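Local coordinates for phytoene synthase (Enterococcus hirae, PDB 5IYS), which probably joins two farnesyl diphosphates head to head to make dehydrosqualene, and here binds two thiodiphosphate analogues with magnesium ions, at residues Y46-F51 with L141-L146; K39-S44 with D97-V102; Q166-L171 with R250-I255. All coordinates share one frame; numbering follows the deposited sequence.

Contact 1: Y46-F51 with L141-L146; sequences YAVYAF and LMLLPL. With FPS (S-[(2E,6E)-3,7,11-trimethyldodeca-2,6,10-trienyl] trihydrogen thiodiphosphate), chain H; FPS (S-[(2E,6E)-3,7,11-trimethyldodeca-2,6,10-trienyl] trihydrogen thiodiphosphate), chain G.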
loop_
_atom_site.group_PDB
_atom_site.type_symbol
_atom_site.label_atom_id
_atom_site.label_comp_id
_atom_site.label_asym_id
_atom_site.label_seq_id
_atom_site.Cartn_x
_atom_site.Cartn_y
_atom_site.Cartn_z
ATOM N N TYR A 46 -12.575 1.291 -1.943
ATOM C CA TYR A 46 -12.732 -0.117 -1.566
ATOM C C TYR A 46 -12.661 -1.038 -2.782
ATOM O O TYR A 46 -12.194 -2.161 -2.669
ATOM C CB TYR A 46 -14.070 -0.297 -0.822
ATOM C CG TYR A 46 -14.282 0.620 0.372
ATOM C CD1 TYR A 46 -13.216 1.126 1.097
ATOM C CD2 TYR A 46 -15.577 0.861 0.854
ATOM C CE1 TYR A 46 -13.436 1.996 2.212
ATOM C CE2 TYR A 46 -15.791 1.635 1.997
ATOM C CZ TYR A 46 -14.729 2.233 2.636
ATOM O OH TYR A 46 -15.003 3.021 3.734
ATOM N N ALA A 47 -13.261 -0.639 -3.901
ATOM C CA ALA A 47 -13.162 -1.433 -5.114
ATOM C C ALA A 47 -11.699 -1.600 -5.519
ATOM O O ALA A 47 -11.309 -2.657 -6.012
ATOM C CB ALA A 47 -13.980 -0.768 -6.269
ATOM N N VAL A 48 -10.939 -0.505 -5.482
ATOM C CA VAL A 48 -9.525 -0.570 -5.869
ATOM C C VAL A 48 -8.739 -1.440 -4.900
ATOM O O VAL A 48 -7.959 -2.284 -5.334
ATOM C CB VAL A 48 -8.866 0.849 -5.825
ATOM C CG1 VAL A 48 -7.338 0.721 -5.988
ATOM C CG2 VAL A 48 -9.448 1.675 -6.952
ATOM N N TYR A 49 -9.066 -1.345 -3.616
ATOM C CA TYR A 49 -8.484 -2.223 -2.604
ATOM C C TYR A 49 -8.734 -3.701 -2.933
ATOM O O TYR A 49 -7.812 -4.532 -2.885
ATOM C CB TYR A 49 -9.084 -1.935 -1.220
ATOM C CG TYR A 49 -8.442 -2.782 -0.144
ATOM C CD1 TYR A 49 -8.910 -4.078 0.119
ATOM C CD2 TYR A 49 -7.247 -2.378 0.446
ATOM C CE1 TYR A 49 -8.206 -4.912 0.995
ATOM C CE2 TYR A 49 -6.562 -3.191 1.329
ATOM C CZ TYR A 49 -7.051 -4.461 1.591
ATOM O OH TYR A 49 -6.358 -5.295 2.454
ATOM N N ALA A 50 -9.985 -4.010 -3.261
ATOM C CA ALA A 50 -10.371 -5.374 -3.642
ATOM C C ALA A 50 -9.536 -5.928 -4.801
ATOM O O ALA A 50 -9.210 -7.114 -4.827
ATOM C CB ALA A 50 -11.868 -5.419 -3.997
ATOM N N PHE A 51 -9.373 -5.145 -5.854
ATOM C CA PHE A 51 -8.548 -5.571 -6.978
ATOM C C PHE A 51 -7.126 -5.859 -6.495
ATOM O O PHE A 51 -6.589 -6.946 -6.759
ATOM C CB PHE A 51 -8.540 -4.520 -8.083
ATOM C CG PHE A 51 -7.458 -4.744 -9.112
ATOM C CD1 PHE A 51 -6.169 -4.279 -8.878
ATOM C CD2 PHE A 51 -7.721 -5.469 -10.273
ATOM C CE1 PHE A 51 -5.147 -4.475 -9.825
ATOM C CE2 PHE A 51 -6.711 -5.671 -11.241
ATOM C CZ PHE A 51 -5.417 -5.208 -10.981
ATOM N N LEU A 141 -1.138 5.699 -7.708
ATOM C CA LEU A 141 -1.614 6.140 -9.004
ATOM C C LEU A 141 -3.018 5.679 -9.336
ATOM O O LEU A 141 -3.747 6.379 -10.043
ATOM C CB LEU A 141 -0.627 5.710 -10.090
ATOM C CG LEU A 141 0.769 6.314 -9.910
ATOM C CD1 LEU A 141 1.553 6.134 -11.212
ATOM C CD2 LEU A 141 0.645 7.784 -9.550
ATOM N N MET A 142 -3.373 4.451 -8.946
ATOM C CA MET A 142 -4.754 4.017 -9.101
ATOM C C MET A 142 -5.730 4.965 -8.426
ATOM O O MET A 142 -6.812 5.234 -8.970
ATOM C CB MET A 142 -4.972 2.624 -8.496
ATOM C CG MET A 142 -4.121 1.549 -9.100
ATOM S SD MET A 142 -4.351 0.020 -8.122
ATOM C CE MET A 142 -2.882 -0.835 -8.684
ATOM N N LEU A 143 -5.397 5.377 -7.203
ATOM C CA LEU A 143 -6.285 6.215 -6.389
ATOM C C LEU A 143 -6.296 7.711 -6.691
ATOM O O LEU A 143 -7.235 8.427 -6.307
ATOM C CB LEU A 143 -5.953 6.031 -4.906
ATOM C CG LEU A 143 -6.136 4.597 -4.387
ATOM C CD1 LEU A 143 -5.710 4.521 -2.924
ATOM C CD2 LEU A 143 -7.579 4.163 -4.527
ATOM N N LEU A 144 -5.245 8.214 -7.322
ATOM C CA LEU A 144 -5.118 9.661 -7.475
ATOM C C LEU A 144 -6.351 10.324 -8.094
ATOM O O LEU A 144 -6.727 11.427 -7.697
ATOM C CB LEU A 144 -3.897 9.994 -8.329
ATOM C CG LEU A 144 -2.599 10.381 -7.606
ATOM C CD1 LEU A 144 -1.483 10.883 -8.583
ATOM C CD2 LEU A 144 -2.890 11.439 -6.545
ATOM N N PRO A 145 -6.966 9.693 -9.108
ATOM C CA PRO A 145 -8.065 10.404 -9.741
ATOM C C PRO A 145 -9.264 10.540 -8.806
ATOM O O PRO A 145 -10.153 11.349 -9.065
ATOM C CB PRO A 145 -8.418 9.514 -10.945
ATOM C CG PRO A 145 -7.147 8.763 -11.241
ATOM C CD PRO A 145 -6.612 8.472 -9.852
ATOM N N LEU A 146 -9.291 9.781 -7.720
ATOM C CA LEU A 146 -10.340 10.009 -6.715
ATOM C C LEU A 146 -10.085 11.191 -5.792
ATOM O O LEU A 146 -10.949 11.537 -4.976
ATOM C CB LEU A 146 -10.613 8.760 -5.863
ATOM C CG LEU A 146 -10.735 7.446 -6.642
ATOM C CD1 LEU A 146 -10.742 6.208 -5.728
ATOM C CD2 LEU A 146 -11.993 7.456 -7.468
HETATM C C1 FPS H . 0.683 -5.470 1.018
HETATM S S1 FPS H . 2.442 -5.578 1.128
HETATM C C2 FPS H . 0.256 -5.708 -0.410
HETATM C C3 FPS H . 0.466 -4.855 -1.429
HETATM C C4 FPS H . 1.255 -3.580 -1.297
HETATM C C5 FPS H . -0.081 -5.237 -2.786
HETATM C C6 FPS H . -1.597 -5.059 -2.853
HETATM C C7 FPS H . -2.010 -3.709 -2.294
HETATM C C8 FPS H . -3.022 -3.595 -1.422
HETATM C C10 FPS H . -3.311 -2.215 -0.881
HETATM C C9 FPS H . -3.771 -4.805 -0.929
HETATM C C11 FPS H . -4.346 -1.463 -1.688
HETATM C C12 FPS H . -4.768 -0.345 -0.744
HETATM C C13 FPS H . -5.653 0.618 -1.060
HETATM C C14 FPS H . -6.343 0.700 -2.387
HETATM C C15 FPS H . -5.951 1.666 -0.034
HETATM P PA FPS H . 2.618 -7.549 1.632
HETATM O O1A FPS H . 2.042 -8.386 0.551
HETATM O O2A FPS H . 4.182 -7.895 1.794
HETATM O O3A FPS H . 2.034 -7.713 3.135
HETATM P PB FPS H . 0.704 -8.455 3.603
HETATM O O1B FPS H . 1.179 -9.595 4.464
HETATM O O2B FPS H . -0.126 -9.004 2.463
HETATM O O3B FPS H . -0.108 -7.435 4.372
HETATM C C1 FPS G . -0.560 -2.438 2.850
HETATM S S1 FPS G . -2.007 -3.274 2.319
HETATM C C2 FPS G . -0.386 -1.374 1.781
HETATM C C3 FPS G . 0.801 -0.940 1.324
HETATM C C4 FPS G . 2.084 -1.479 1.885
HETATM C C5 FPS G . 0.887 0.129 0.253
HETATM C C6 FPS G . -0.459 0.639 -0.263
HETATM C C7 FPS G . -0.227 1.937 -1.010
HETATM C C8 FPS G . -1.103 2.957 -0.966
HETATM C C10 FPS G . -0.821 4.151 -1.852
HETATM C C9 FPS G . -2.366 2.926 -0.140
HETATM C C11 FPS G . -0.788 5.417 -0.992
HETATM C C12 FPS G . -0.689 6.660 -1.862
HETATM C C13 FPS G . -1.746 7.393 -2.280
HETATM C C14 FPS G . -1.519 8.627 -3.115
HETATM C C15 FPS G . -3.162 7.036 -1.911
HETATM P PA FPS G . -2.882 -4.331 3.861
HETATM O O1A FPS G . -4.323 -4.492 3.648
HETATM O O2A FPS G . -2.225 -5.793 3.640
HETATM O O3A FPS G . -2.467 -3.882 5.335
HETATM P PB FPS G . -1.118 -4.567 5.930
HETATM O O1B FPS G . -1.458 -5.772 6.761
HETATM O O2B FPS G . -0.452 -3.427 6.664
HETATM O O3B FPS G . -0.163 -5.057 4.864
#
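The hydroxyl of Y49 is held by two partners: it donates a very short bond from OH to O1A of the chain G FPS (2.5 Å), and R53 NE also bonds to it. O1A lies at the ring edge, in the ring plane. Nearer the CB end of the same ring, CD2 comes within 3.4 Å of C12 in the tail of the chain H FPS, so one tyrosine meets the head of one ligand and the tail of the other. One residue back along helix 39-60, V48 makes the junction with helix 125-143. Its CG1 lies anti to the backbone N (chi1 170°) and touches three groups: SD of M142 at 3.7 Å, CD2 of L143 at 3.7 Å, and C14 of the chain H FPS at the same 3.7 Å. The thioether of M142 reaches V48 on a chain that runs extended beyond CG, and its CE continues to F51, where the contact with CE1 is looser (4.4 Å). L143 divides its work between its branches. CD2 packs against V48, while CD1 turns to the ligands, lying 3.7 Å from C15 of the chain G FPS and 3.9 Å from C14 of the chain H FPS. F106 meets F51 edge-to-face and also touches M142. Apolar contacts between buried side chains thus join the two helices, with the polar end of Y49 directed to a phosphate. Such a wall, greasy beside the isoprenoid tails and polar at the diphosphates, is characteristic of the all-helical isoprenoid synthase pocket.

Contact 2: K39-S44 with D97-V102; sequences KRKAQS and DNFPMV
F99 carries this contact, its ring reaching helix 39-60 with CG anti to its own carbonyl carbon (chi1 -66°). The K41 side chain crosses it at about a right angle, and the aliphatic part does the touching: CE lies 3.8 Å from F99 CE1, and CG lies 3.9 Å from F99 CZ. At the other flank of the ring, CE2 is 4.1 Å from OG of S44, one turn further along the helix. That hydroxyl is occupied within its own helix, donating to R40 O over 2.7 Å. R40 O also accepts the helical bond from S44 N, from the opposite face of the carbonyl plane; the bond to R40 O helps hold OG beside the ring. F9 of the short helix 8-11 also touches S44, and L146 packs on both S44 and F99. Further out, R40 forms a salt bridge with D7 through NH2. On the other side, F99 is the first residue to leave the helical path of helix 87-98, and P100 after it centres an inverse gamma turn, with a weak bond from M101 N to F99 O (2.7 Å). An aromatic residue at a helix-ending turn is thereby packed against the first turns of helix 39-60, at the periphery of the all-helical fold.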
loop_
_atom_site.group_PDB
_atom_site.type_symbol
_atom_site.label_atom_id
_atom_site.label_comp_id
_atom_site.label_asym_id
_atom_site.label_seq_id
_atom_site.Cartn_x
_atom_site.Cartn_y
_atom_site.Cartn_z
ATOM N N LYS A 39 -18.972 9.125 0.825
ATOM C CA LYS A 39 -19.341 7.723 0.672
ATOM C C LYS A 39 -18.926 7.163 -0.691
ATOM O O LYS A 39 -18.338 6.104 -0.742
ATOM C CB LYS A 39 -20.858 7.540 0.853
ATOM C CG LYS A 39 -21.321 6.081 0.809
ATOM C CD LYS A 39 -22.755 5.876 1.326
ATOM C CE LYS A 39 -23.176 4.396 1.215
ATOM N NZ LYS A 39 -24.658 4.117 1.129
ATOM N N ARG A 40 -19.269 7.843 -1.789
ATOM C CA ARG A 40 -18.989 7.307 -3.114
ATOM C C ARG A 40 -17.510 7.208 -3.448
ATOM O O ARG A 40 -17.083 6.249 -4.111
ATOM C CB ARG A 40 -19.770 8.029 -4.208
ATOM C CG ARG A 40 -21.267 7.815 -4.042
ATOM C CD ARG A 40 -22.144 8.800 -4.822
ATOM N NE ARG A 40 -23.511 8.562 -4.381
ATOM C CZ ARG A 40 -24.510 8.146 -5.160
ATOM N NH1 ARG A 40 -24.402 8.137 -6.489
ATOM N NH2 ARG A 40 -25.631 7.749 -4.580
ATOM N N LYS A 41 -16.733 8.172 -2.959
ATOM C CA LYS A 41 -15.278 8.078 -3.082
ATOM C C LYS A 41 -14.722 6.969 -2.212
ATOM O O LYS A 41 -13.885 6.174 -2.652
ATOM C CB LYS A 41 -14.613 9.430 -2.768
ATOM C CG LYS A 41 -14.711 10.388 -3.953
ATOM C CD LYS A 41 -14.068 11.731 -3.636
ATOM C CE LYS A 41 -13.797 12.526 -4.920
ATOM N NZ LYS A 41 -13.324 13.897 -4.516
ATOM N N ALA A 42 -15.260 6.825 -1.005
ATOM C CA ALA A 42 -14.796 5.736 -0.169
ATOM C C ALA A 42 -15.089 4.373 -0.821
ATOM O O ALA A 42 -14.248 3.477 -0.843
ATOM C CB ALA A 42 -15.438 5.834 1.235
ATOM N N GLN A 43 -16.277 4.204 -1.366
ATOM C CA GLN A 43 -16.629 2.901 -1.968
ATOM C C GLN A 43 -15.740 2.642 -3.179
ATOM O O GLN A 43 -15.401 1.518 -3.480
ATOM C CB GLN A 43 -18.074 2.974 -2.470
ATOM C CG GLN A 43 -19.086 3.004 -1.320
ATOM C CD GLN A 43 -20.493 3.197 -1.854
ATOM O OE1 GLN A 43 -20.807 4.226 -2.441
ATOM N NE2 GLN A 43 -21.312 2.173 -1.720
ATOM N N SER A 44 -15.350 3.708 -3.864
ATOM C CA SER A 44 -14.455 3.611 -5.017
ATOM C C SER A 44 -13.080 3.131 -4.562
ATOM O O SER A 44 -12.508 2.251 -5.183
ATOM C CB SER A 44 -14.351 4.953 -5.743
ATOM O OG SER A 44 -15.630 5.354 -6.255
ATOM N N ASP A 97 -16.117 4.797 -14.917
ATOM C CA ASP A 97 -17.131 5.658 -15.540
ATOM C C ASP A 97 -17.196 7.054 -14.932
ATOM O O ASP A 97 -17.634 8.014 -15.611
ATOM C CB ASP A 97 -18.531 5.056 -15.426
ATOM C CG ASP A 97 -18.796 3.959 -16.438
ATOM O OD1 ASP A 97 -17.952 3.701 -17.333
ATOM O OD2 ASP A 97 -19.865 3.326 -16.311
ATOM N N ASN A 98 -16.948 7.121 -13.625
ATOM C CA ASN A 98 -17.207 8.333 -12.846
ATOM C C ASN A 98 -16.004 9.248 -12.675
ATOM O O ASN A 98 -16.166 10.409 -12.315
ATOM C CB ASN A 98 -17.754 7.993 -11.448
ATOM C CG ASN A 98 -19.198 7.455 -11.472
ATOM O OD1 ASN A 98 -19.905 7.504 -12.479
ATOM N ND2 ASN A 98 -19.616 6.883 -10.344
ATOM N N PHE A 99 -14.800 8.680 -12.713
ATOM C CA PHE A 99 -13.560 9.435 -12.480
ATOM C C PHE A 99 -12.593 9.099 -13.611
ATOM O O PHE A 99 -12.721 8.032 -14.204
ATOM C CB PHE A 99 -12.943 9.021 -11.137
ATOM C CG PHE A 99 -13.792 9.402 -9.950
ATOM C CD1 PHE A 99 -13.716 10.674 -9.407
ATOM C CD2 PHE A 99 -14.668 8.482 -9.382
ATOM C CE1 PHE A 99 -14.517 11.023 -8.314
ATOM C CE2 PHE A 99 -15.487 8.837 -8.333
ATOM C CZ PHE A 99 -15.417 10.108 -7.805
ATOM N N PRO A 100 -11.587 9.950 -13.850
ATOM C CA PRO A 100 -10.617 9.706 -14.925
ATOM C C PRO A 100 -9.574 8.674 -14.525
ATOM O O PRO A 100 -8.367 8.946 -14.470
ATOM C CB PRO A 100 -9.993 11.082 -15.153
ATOM C CG PRO A 100 -10.168 11.809 -13.862
ATOM C CD PRO A 100 -11.370 11.239 -13.160
ATOM N N MET A 101 -10.056 7.501 -14.115
ATOM C CA MET A 101 -9.165 6.407 -13.751
ATOM C C MET A 101 -8.399 5.955 -14.990
ATOM O O MET A 101 -8.934 6.029 -16.096
ATOM C CB MET A 101 -10.049 5.255 -13.261
ATOM C CG MET A 101 -10.821 5.661 -12.009
ATOM S SD MET A 101 -9.795 5.731 -10.508
ATOM C CE MET A 101 -9.390 3.991 -10.300
ATOM N N VAL A 102 -7.208 5.396 -14.790
ATOM C CA VAL A 102 -6.391 4.880 -15.896
ATOM C C VAL A 102 -5.948 3.452 -15.613
ATOM O O VAL A 102 -5.630 3.097 -14.474
ATOM C CB VAL A 102 -5.187 5.812 -16.224
ATOM C CG1 VAL A 102 -5.707 7.199 -16.606
ATOM C CG2 VAL A 102 -4.297 5.978 -15.022
#

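Contact 3: Q166-L171 with R250-I255; sequences QLTNIL and REQLNI. With MG (magnesium ion), chain D; FPS (S-[(2E,6E)-3,7,11-trimethyldodeca-2,6,10-trienyl] trihydrogen thiodiphosphate), chain H; FPS (S-[(2E,6E)-3,7,11-trimethyldodeca-2,6,10-trienyl] trihydrogen thiodiphosphate), chain G.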
loop_
_atom_site.group_PDB
_atom_site.type_symbol
_atom_site.label_atom_id
_atom_site.label_comp_id
_atom_site.label_asym_id
_atom_site.label_seq_id
_atom_site.Cartn_x
_atom_site.Cartn_y
_atom_site.Cartn_z
ATOM N N GLN A 166 5.370 0.939 1.539
ATOM C CA GLN A 166 5.897 -0.388 1.216
ATOM C C GLN A 166 7.177 -0.611 2.042
ATOM O O GLN A 166 7.383 -1.714 2.529
ATOM C CB GLN A 166 6.202 -0.502 -0.283
ATOM C CG GLN A 166 6.786 -1.831 -0.722
ATOM C CD GLN A 166 5.921 -3.004 -0.302
ATOM O OE1 GLN A 166 6.383 -3.900 0.403
ATOM N NE2 GLN A 166 4.632 -2.921 -0.595
ATOM N N LEU A 167 8.043 0.397 2.146
ATOM C CA LEU A 167 9.242 0.295 3.006
ATOM C C LEU A 167 8.870 0.010 4.458
ATOM O O LEU A 167 9.549 -0.739 5.157
ATOM C CB LEU A 167 10.037 1.607 2.972
ATOM C CG LEU A 167 10.849 1.879 1.705
ATOM C CD1 LEU A 167 11.673 3.144 1.854
ATOM C CD2 LEU A 167 11.736 0.676 1.382
ATOM N N THR A 168 7.836 0.692 4.942
ATOM C CA THR A 168 7.324 0.437 6.294
ATOM C C THR A 168 6.864 -1.018 6.437
ATOM O O THR A 168 7.176 -1.699 7.423
ATOM C CB THR A 168 6.132 1.379 6.582
ATOM O OG1 THR A 168 6.552 2.751 6.424
ATOM C CG2 THR A 168 5.583 1.158 7.991
ATOM N N ASN A 169 6.134 -1.511 5.444
ATOM C CA ASN A 169 5.695 -2.914 5.455
ATOM C C ASN A 169 6.866 -3.905 5.516
ATOM O O ASN A 169 6.854 -4.889 6.289
ATOM C CB ASN A 169 4.783 -3.169 4.248
ATOM C CG ASN A 169 4.189 -4.571 4.247
ATOM O OD1 ASN A 169 4.889 -5.523 3.939
ATOM N ND2 ASN A 169 2.899 -4.697 4.569
ATOM N N ILE A 170 7.910 -3.577 4.761
ATOM C CA ILE A 170 9.135 -4.369 4.720
ATOM C C ILE A 170 9.811 -4.414 6.105
ATOM O O ILE A 170 10.180 -5.487 6.627
ATOM C CB ILE A 170 10.099 -3.779 3.657
ATOM C CG1 ILE A 170 9.655 -4.170 2.236
ATOM C CG2 ILE A 170 11.502 -4.283 3.867
ATOM C CD1 ILE A 170 10.348 -3.380 1.096
ATOM N N LEU A 171 9.911 -3.242 6.719
ATOM C CA LEU A 171 10.602 -3.063 7.995
ATOM C C LEU A 171 9.804 -3.685 9.124
ATOM O O LEU A 171 10.350 -4.150 10.132
ATOM C CB LEU A 171 10.816 -1.566 8.254
ATOM C CG LEU A 171 11.931 -0.950 7.397
ATOM C CD1 LEU A 171 11.834 0.553 7.431
ATOM C CD2 LEU A 171 13.345 -1.398 7.911
ATOM N N ARG A 250 2.510 4.919 9.037
ATOM C CA ARG A 250 3.852 5.346 9.452
ATOM C C ARG A 250 4.131 4.994 10.908
ATOM O O ARG A 250 5.279 4.777 11.310
ATOM C CB ARG A 250 4.003 6.870 9.315
ATOM C CG ARG A 250 5.368 7.371 9.779
ATOM C CD ARG A 250 5.546 8.853 9.424
ATOM N NE ARG A 250 4.556 9.638 10.160
ATOM C CZ ARG A 250 4.444 10.958 10.077
ATOM N NH1 ARG A 250 5.249 11.628 9.259
ATOM N NH2 ARG A 250 3.481 11.591 10.745
ATOM N N GLU A 251 3.086 5.109 11.718
ATOM C CA GLU A 251 3.144 4.747 13.139
ATOM C C GLU A 251 3.701 3.363 13.423
ATOM O O GLU A 251 4.348 3.145 14.456
ATOM C CB GLU A 251 1.742 4.903 13.765
ATOM C CG GLU A 251 1.687 4.479 15.235
ATOM C CD GLU A 251 2.325 5.482 16.182
ATOM O OE1 GLU A 251 2.699 6.593 15.745
ATOM O OE2 GLU A 251 2.502 5.131 17.372
ATOM N N GLN A 252 3.567 2.439 12.475
ATOM C CA GLN A 252 4.161 1.124 12.686
ATOM C C GLN A 252 5.677 1.110 12.825
ATOM O O GLN A 252 6.230 0.176 13.420
ATOM C CB GLN A 252 3.734 0.128 11.607
ATOM C CG GLN A 252 2.211 0.076 11.486
ATOM C CD GLN A 252 1.773 -0.769 10.320
ATOM O OE1 GLN A 252 1.403 -1.932 10.490
ATOM N NE2 GLN A 252 1.981 -0.250 9.119
ATOM N N LEU A 253 6.352 2.111 12.262
ATOM C CA LEU A 253 7.788 2.244 12.515
ATOM C C LEU A 253 8.054 2.439 14.012
ATOM O O LEU A 253 8.991 1.858 14.560
ATOM C CB LEU A 253 8.398 3.400 11.707
ATOM C CG LEU A 253 8.279 3.266 10.172
ATOM C CD1 LEU A 253 8.775 4.564 9.563
ATOM C CD2 LEU A 253 9.104 2.104 9.651
ATOM N N ASN A 254 7.296 3.317 14.653
ATOM C CA ASN A 254 7.493 3.573 16.087
ATOM C C ASN A 254 7.181 2.389 16.980
ATOM O O ASN A 254 7.847 2.172 17.991
ATOM C CB ASN A 254 6.708 4.800 16.534
ATOM C CG ASN A 254 7.438 6.083 16.216
ATOM O OD1 ASN A 254 8.626 6.074 15.894
ATOM N ND2 ASN A 254 6.719 7.191 16.238
ATOM N N ILE A 255 6.235 1.568 16.549
ATOM C CA ILE A 255 5.900 0.323 17.225
ATOM C C ILE A 255 7.121 -0.593 17.283
ATOM O O ILE A 255 7.413 -1.172 18.333
ATOM C CB ILE A 255 4.758 -0.404 16.468
ATOM C CG1 ILE A 255 3.391 0.124 16.911
ATOM C CG2 ILE A 255 4.811 -1.910 16.669
ATOM C CD1 ILE A 255 3.440 1.489 17.562
HETATM MG MG MG D . 5.378 -7.459 3.170
HETATM C C1 FPS H . 0.683 -5.470 1.018
HETATM S S1 FPS H . 2.442 -5.578 1.128
HETATM C C2 FPS H . 0.256 -5.708 -0.410
HETATM C C3 FPS H . 0.466 -4.855 -1.429
HETATM C C4 FPS H . 1.255 -3.580 -1.297
HETATM C C5 FPS H . -0.081 -5.237 -2.786
HETATM C C6 FPS H . -1.597 -5.059 -2.853
HETATM C C7 FPS H . -2.010 -3.709 -2.294
HETATM C C8 FPS H . -3.022 -3.595 -1.422
HETATM C C10 FPS H . -3.311 -2.215 -0.881
HETATM C C9 FPS H . -3.771 -4.805 -0.929
HETATM C C11 FPS H . -4.346 -1.463 -1.688
HETATM C C12 FPS H . -4.768 -0.345 -0.744
HETATM C C13 FPS H . -5.653 0.618 -1.060
HETATM C C14 FPS H . -6.343 0.700 -2.387
HETATM C C15 FPS H . -5.951 1.666 -0.034
HETATM P PA FPS H . 2.618 -7.549 1.632
HETATM O O1A FPS H . 2.042 -8.386 0.551
HETATM O O2A FPS H . 4.182 -7.895 1.794
HETATM O O3A FPS H . 2.034 -7.713 3.135
HETATM P PB FPS H . 0.704 -8.455 3.603
HETATM O O1B FPS H . 1.179 -9.595 4.464
HETATM O O2B FPS H . -0.126 -9.004 2.463
HETATM O O3B FPS H . -0.108 -7.435 4.372
HETATM C C1 FPS G . -0.560 -2.438 2.850
HETATM S S1 FPS G . -2.007 -3.274 2.319
HETATM C C2 FPS G . -0.386 -1.374 1.781
HETATM C C3 FPS G . 0.801 -0.940 1.324
HETATM C C4 FPS G . 2.084 -1.479 1.885
HETATM C C5 FPS G . 0.887 0.129 0.253
HETATM C C6 FPS G . -0.459 0.639 -0.263
HETATM C C7 FPS G . -0.227 1.937 -1.010
HETATM C C8 FPS G . -1.103 2.957 -0.966
HETATM C C10 FPS G . -0.821 4.151 -1.852
HETATM C C9 FPS G . -2.366 2.926 -0.140
HETATM C C11 FPS G . -0.788 5.417 -0.992
HETATM C C12 FPS G . -0.689 6.660 -1.862
HETATM C C13 FPS G . -1.746 7.393 -2.280
HETATM C C14 FPS G . -1.519 8.627 -3.115
HETATM C C15 FPS G . -3.162 7.036 -1.911
HETATM P PA FPS G . -2.882 -4.331 3.861
HETATM O O1A FPS G . -4.323 -4.492 3.648
HETATM O O2A FPS G . -2.225 -5.793 3.640
HETATM O O3A FPS G . -2.467 -3.882 5.335
HETATM P PB FPS G . -1.118 -4.567 5.930
HETATM O O1B FPS G . -1.458 -5.772 6.761
HETATM O O2B FPS G . -0.452 -3.427 6.664
HETATM O O3B FPS G . -0.163 -5.057 4.864
HETATM O O HOH W 1 6.552 -7.125 1.617
HETATM O O HOH W 2 6.941 -7.253 4.059
HETATM O O HOH W 3 4.425 -7.738 4.512
#
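T168 lays its methyl CG2 against L253, 4.0 Å from CD2, with the two side chains crossing at about a right angle. CG2 also meets the amide of Q252, 4.0 Å from NE2. L171 CD1, one turn on, packs on the same L253 CD2 at 3.8 Å, so that one methyl serves both residues. The helical segments run in nearly the same direction, 26° apart with axes 9.1 Å from each other. T168 OG1 also borders L253, but its hydrogen bonds go to A164 O and Y224 OH. Q252 likewise spends its amide elsewhere, with OE1 bonded to R172 NH1 and NE2 to Y249 O. Q252 is thus second-shell and probably helps place R172, whose NH1 also bonds the chain G FPS; its bond to Y249 is to the backbone. On the ligand side of helix 155-172, N169 extends CG anti to its backbone N (chi1 -175°), bringing its amide to the diphosphates. OD1 binds magnesium at 2.1 Å, in company with O2A of the chain H FPS and three waters. ND2 bonds Y249 OH, reaches O3B of the chain G FPS at 3.1 Å, and makes a weak bond to O3A of the chain H FPS (3.4 Å, N-H...O angle 144°). Q166, one turn earlier, sets NE2 3.5 Å from C4 of the chain H FPS. D173, four residues after N169, has also been seen as a magnesium ligand in this protein, although it is not bound to the metal here. The chemistry implies a division of labour: a largely apolar seam joins the helices, while the N169 amide offers oxygen to the metal and its ND2 lies close to both thiodiphosphates, with a weak bond to that of chain H, probably helping to offset their negative charge.

In the fold
Contacts 1 and 2 share helix 39-60 and abut, their centres 8 Å apart; L146 of contact 1 packs by CD2 on F99 CD2 of contact 2 at 3.4 Å. Contact 2 sits further out, with the S44 side chain about 10 Å from a bound FPS. Contact 3 lies across the chain's centre, about 21 Å from contact 1 and 28 Å from contact 2 between centres. Contacts 1 and 3 do not touch, their nearest atoms being about 10 Å apart, but both meet the same two FPS molecules, from opposite sides of the chain's centre. The side chain of F51 is about 9 Å from that of D56, which with D60 binds two other magnesium ions.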